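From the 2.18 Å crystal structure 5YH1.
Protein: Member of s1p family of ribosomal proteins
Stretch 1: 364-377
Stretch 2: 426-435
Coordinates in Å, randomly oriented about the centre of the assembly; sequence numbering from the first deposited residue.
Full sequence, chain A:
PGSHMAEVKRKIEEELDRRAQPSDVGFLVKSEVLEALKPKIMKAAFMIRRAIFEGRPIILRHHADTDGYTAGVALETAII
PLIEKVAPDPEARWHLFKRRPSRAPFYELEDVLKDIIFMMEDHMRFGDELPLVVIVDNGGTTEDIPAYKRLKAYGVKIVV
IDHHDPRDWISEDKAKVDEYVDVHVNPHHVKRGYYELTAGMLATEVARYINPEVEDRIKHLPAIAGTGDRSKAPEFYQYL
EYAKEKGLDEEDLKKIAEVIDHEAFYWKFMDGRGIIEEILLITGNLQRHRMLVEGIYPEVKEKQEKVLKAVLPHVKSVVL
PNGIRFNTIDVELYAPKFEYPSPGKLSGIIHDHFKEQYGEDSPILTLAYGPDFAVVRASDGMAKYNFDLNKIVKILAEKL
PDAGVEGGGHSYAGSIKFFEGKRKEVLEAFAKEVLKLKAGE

Stretch 1 (364-377) ILTLAYGPDFAVVR
Stretch 2, residues 426-435: VLEAFAKEVL

A helix packed on a β-hairpin shows how alternation in a strand and the three- to four-residue repeat of a helix can be matched through apolar contacts, without a hydrogen bond between the two stretches. At the centre, Phe-430 (chi1 t, chi2 87°) reaches from the helix into three aliphatic side chains: its CE2 lies 4.0 Å from Leu-365 CD2 and 4.3 Å from Leu-367 CD1, and its CZ lies 4.1 Å from Val-376 CG1. A wide, flat ring suits this place because it can touch both strands at once.

One turn earlier in the helix, Leu-427 (m, t) sets CD2 4.2 Å from Leu-367 CD2 and 4.3 Å from Ala-374 CB, a methyl pointing toward the helix; the CA atoms of Ala-374 and Leu-427 are 8.7 Å apart. One turn later, Val-434 (t) brings CG2 to 3.4 Å from Leu-365 CD2, the tightest contact; their CA atoms are 8.9 Å apart. Both strand leucines adopt t, p, and Val-376 is t.

Strand 364-369 runs almost antiparallel to helix 426-435, at 176° and 11.7 Å between axes. Extended backbone, with phi near -115° and psi near 120° (Tyr-369 -124/149), turns Leu-365, Leu-367 and Tyr-369 toward the helix, while Thr-366 and Ala-368 lie out of its reach. Residues 370-372 turn the chain into strand 373-377. Hydrogen bonds join Thr-366 N to Arg-377 O (2.8 Å), Arg-377 N to Thr-366 O (2.9 Å), Ala-368 N to Val-375 O (2.9 Å), Val-375 N to Ala-368 O (2.7 Å) and Gly-370 N to Phe-373 O (2.9 Å). The helix has phi/psi near -65/-40, with Phe-430 N to Val-426 O at 2.8 Å.

At the partly exposed margin, Tyr-369 (p, chi2 89°) offers a ring face to Leu-427 CD1, 3.9 Å from the Tyr-369 ring centroid, in a CH-pi contact. In all, 331 Å² of surface is buried, both sides summed; Glu-428 lies beyond reach.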

# COMPACT_ATOMS: atom_id res chain seq x y z
N ILE A 364 -35.82 -13.32 7.38
CA ILE A 364 -34.95 -13.26 6.19
C ILE A 364 -33.50 -13.45 6.58
O ILE A 364 -32.99 -12.74 7.45
CB ILE A 364 -35.07 -11.93 5.43
CG1 ILE A 364 -36.52 -11.65 5.04
CG2 ILE A 364 -34.20 -11.96 4.17
CD1 ILE A 364 -36.75 -10.25 4.49
N LEU A 365 -32.84 -14.39 5.91
CA LEU A 365 -31.42 -14.67 6.11
C LEU A 365 -30.70 -14.58 4.78
O LEU A 365 -30.98 -15.35 3.86
CB LEU A 365 -31.23 -16.06 6.70
CG LEU A 365 -29.82 -16.38 7.20
CD1 LEU A 365 -29.41 -15.51 8.37
CD2 LEU A 365 -29.75 -17.84 7.61
N THR A 366 -29.77 -13.63 4.69
CA THR A 366 -29.01 -13.40 3.47
C THR A 366 -27.57 -13.83 3.68
O THR A 366 -26.89 -13.35 4.59
CB THR A 366 -29.07 -11.93 3.05
OG1 THR A 366 -30.43 -11.58 2.71
CG2 THR A 366 -28.19 -11.67 1.82
N LEU A 367 -27.12 -14.75 2.85
CA LEU A 367 -25.75 -15.28 2.92
C LEU A 367 -25.01 -14.91 1.64
O LEU A 367 -25.33 -15.42 0.57
CB LEU A 367 -25.81 -16.79 3.07
CG LEU A 367 -24.48 -17.53 2.99
CD1 LEU A 367 -23.71 -17.36 4.28
CD2 LEU A 367 -24.74 -19.00 2.71
N ALA A 368 -24.02 -14.04 1.75
CA ALA A 368 -23.20 -13.64 0.61
C ALA A 368 -21.80 -14.22 0.76
O ALA A 368 -21.12 -13.90 1.73
CB ALA A 368 -23.12 -12.13 0.52
N TYR A 369 -21.37 -15.05 -0.19
CA TYR A 369 -20.10 -15.77 -0.02
C TYR A 369 -19.09 -15.55 -1.15
O TYR A 369 -19.45 -15.32 -2.31
CB TYR A 369 -20.37 -17.27 0.16
CG TYR A 369 -21.07 -17.94 -1.00
CD1 TYR A 369 -20.34 -18.49 -2.06
CD2 TYR A 369 -22.45 -18.05 -1.03
CE1 TYR A 369 -20.99 -19.11 -3.12
CE2 TYR A 369 -23.11 -18.67 -2.08
CZ TYR A 369 -22.37 -19.19 -3.12
OH TYR A 369 -23.03 -19.81 -4.16
N GLY A 370 -17.82 -15.62 -0.77
CA GLY A 370 -16.71 -15.66 -1.72
C GLY A 370 -16.01 -17.01 -1.65
O GLY A 370 -16.58 -17.98 -1.15
N PRO A 371 -14.75 -17.08 -2.13
CA PRO A 371 -14.00 -18.34 -2.08
C PRO A 371 -13.81 -18.88 -0.66
O PRO A 371 -13.91 -20.08 -0.45
CB PRO A 371 -12.62 -17.97 -2.66
CG PRO A 371 -12.80 -16.67 -3.36
CD PRO A 371 -13.92 -15.97 -2.64
N ASP A 372 -13.54 -17.98 0.28
CA ASP A 372 -13.11 -18.35 1.63
C ASP A 372 -13.75 -17.51 2.75
O ASP A 372 -13.21 -17.43 3.85
CB ASP A 372 -11.58 -18.25 1.72
CG ASP A 372 -11.07 -16.85 1.42
OD1 ASP A 372 -11.88 -15.97 1.07
OD2 ASP A 372 -9.86 -16.64 1.52
N PHE A 373 -14.90 -16.90 2.47
CA PHE A 373 -15.62 -16.13 3.47
C PHE A 373 -17.10 -16.12 3.14
O PHE A 373 -17.51 -16.47 2.03
CB PHE A 373 -15.10 -14.69 3.56
CG PHE A 373 -15.39 -13.87 2.33
CD1 PHE A 373 -16.56 -13.12 2.23
CD2 PHE A 373 -14.51 -13.87 1.25
CE1 PHE A 373 -16.84 -12.38 1.09
CE2 PHE A 373 -14.78 -13.13 0.11
CZ PHE A 373 -15.95 -12.38 0.03
N ALA A 374 -17.90 -15.73 4.11
CA ALA A 374 -19.32 -15.49 3.89
C ALA A 374 -19.75 -14.38 4.82
O ALA A 374 -19.29 -14.32 5.96
CB ALA A 374 -20.13 -16.75 4.15
N VAL A 375 -20.59 -13.48 4.32
CA VAL A 375 -21.22 -12.46 5.15
C VAL A 375 -22.67 -12.87 5.36
O VAL A 375 -23.33 -13.29 4.42
CB VAL A 375 -21.15 -11.07 4.49
CG1 VAL A 375 -21.86 -10.03 5.35
CG2 VAL A 375 -19.69 -10.67 4.30
N VAL A 376 -23.14 -12.77 6.60
CA VAL A 376 -24.45 -13.24 7.00
C VAL A 376 -25.26 -12.08 7.56
O VAL A 376 -24.77 -11.34 8.41
CB VAL A 376 -24.36 -14.33 8.07
CG1 VAL A 376 -25.76 -14.81 8.47
CG2 VAL A 376 -23.52 -15.50 7.58
N ARG A 377 -26.48 -11.91 7.08
CA ARG A 377 -27.40 -10.90 7.62
C ARG A 377 -28.76 -11.52 7.88
O ARG A 377 -29.31 -12.20 7.03
CB ARG A 377 -27.50 -9.73 6.66
CG ARG A 377 -26.28 -8.84 6.75
CD ARG A 377 -26.16 -7.90 5.58
NE ARG A 377 -25.66 -6.60 6.01
CZ ARG A 377 -24.39 -6.20 5.97
NH1 ARG A 377 -23.43 -6.99 5.52
NH2 ARG A 377 -24.08 -4.98 6.39
N VAL A 426 -18.84 -26.45 4.31
CA VAL A 426 -19.16 -25.45 5.32
C VAL A 426 -20.53 -24.79 5.05
O VAL A 426 -21.35 -24.65 5.97
CB VAL A 426 -18.06 -24.38 5.42
CG1 VAL A 426 -18.50 -23.24 6.32
CG2 VAL A 426 -16.78 -24.99 5.96
N LEU A 427 -20.79 -24.41 3.80
CA LEU A 427 -22.02 -23.70 3.47
C LEU A 427 -23.23 -24.62 3.45
O LEU A 427 -24.31 -24.21 3.82
CB LEU A 427 -21.90 -22.96 2.14
CG LEU A 427 -20.84 -21.85 2.14
CD1 LEU A 427 -20.90 -21.10 0.82
CD2 LEU A 427 -21.02 -20.90 3.32
N GLU A 428 -23.04 -25.86 3.01
CA GLU A 428 -24.10 -26.85 3.12
C GLU A 428 -24.42 -27.16 4.59
O GLU A 428 -25.58 -27.33 4.94
CB GLU A 428 -23.76 -28.11 2.35
CG GLU A 428 -23.90 -27.92 0.85
CD GLU A 428 -23.60 -29.18 0.05
OE1 GLU A 428 -23.16 -30.18 0.65
OE2 GLU A 428 -23.82 -29.15 -1.18
N ALA A 429 -23.40 -27.20 5.44
CA ALA A 429 -23.63 -27.41 6.87
C ALA A 429 -24.30 -26.19 7.49
O ALA A 429 -25.12 -26.31 8.40
CB ALA A 429 -22.33 -27.73 7.60
N PHE A 430 -23.92 -25.00 7.02
CA PHE A 430 -24.59 -23.79 7.47
C PHE A 430 -26.07 -23.84 7.10
O PHE A 430 -26.93 -23.51 7.92
CB PHE A 430 -23.94 -22.54 6.87
CG PHE A 430 -24.59 -21.26 7.30
CD1 PHE A 430 -24.20 -20.63 8.47
CD2 PHE A 430 -25.62 -20.70 6.56
CE1 PHE A 430 -24.80 -19.46 8.88
CE2 PHE A 430 -26.22 -19.52 6.96
CZ PHE A 430 -25.82 -18.90 8.12
N ALA A 431 -26.37 -24.26 5.88
CA ALA A 431 -27.76 -24.31 5.41
C ALA A 431 -28.59 -25.33 6.21
O ALA A 431 -29.77 -25.10 6.47
CB ALA A 431 -27.80 -24.61 3.92
N LYS A 432 -27.97 -26.44 6.61
CA LYS A 432 -28.68 -27.47 7.38
C LYS A 432 -29.03 -26.94 8.76
O LYS A 432 -30.10 -27.24 9.28
CB LYS A 432 -27.85 -28.76 7.52
N GLU A 433 -28.13 -26.16 9.36
CA GLU A 433 -28.41 -25.55 10.65
C GLU A 433 -29.59 -24.57 10.58
O GLU A 433 -30.34 -24.44 11.55
CB GLU A 433 -27.18 -24.83 11.20
CG GLU A 433 -26.05 -25.77 11.59
CD GLU A 433 -26.48 -26.86 12.56
OE1 GLU A 433 -26.28 -28.05 12.24
OE2 GLU A 433 -27.03 -26.53 13.63
N VAL A 434 -29.73 -23.88 9.45
CA VAL A 434 -30.83 -22.93 9.25
C VAL A 434 -32.14 -23.69 9.04
O VAL A 434 -33.14 -23.33 9.66
CB VAL A 434 -30.55 -21.96 8.07
CG1 VAL A 434 -31.76 -21.08 7.80
CG2 VAL A 434 -29.34 -21.08 8.40
N LEU A 435 -32.13 -24.73 8.20
CA LEU A 435 -33.28 -25.62 8.03
C LEU A 435 -33.82 -26.18 9.35
O LEU A 435 -35.02 -26.31 9.51
CB LEU A 435 -32.93 -26.82 7.14
CG LEU A 435 -33.10 -26.62 5.63
CD1 LEU A 435 -32.27 -27.66 4.88
CD2 LEU A 435 -34.56 -26.71 5.23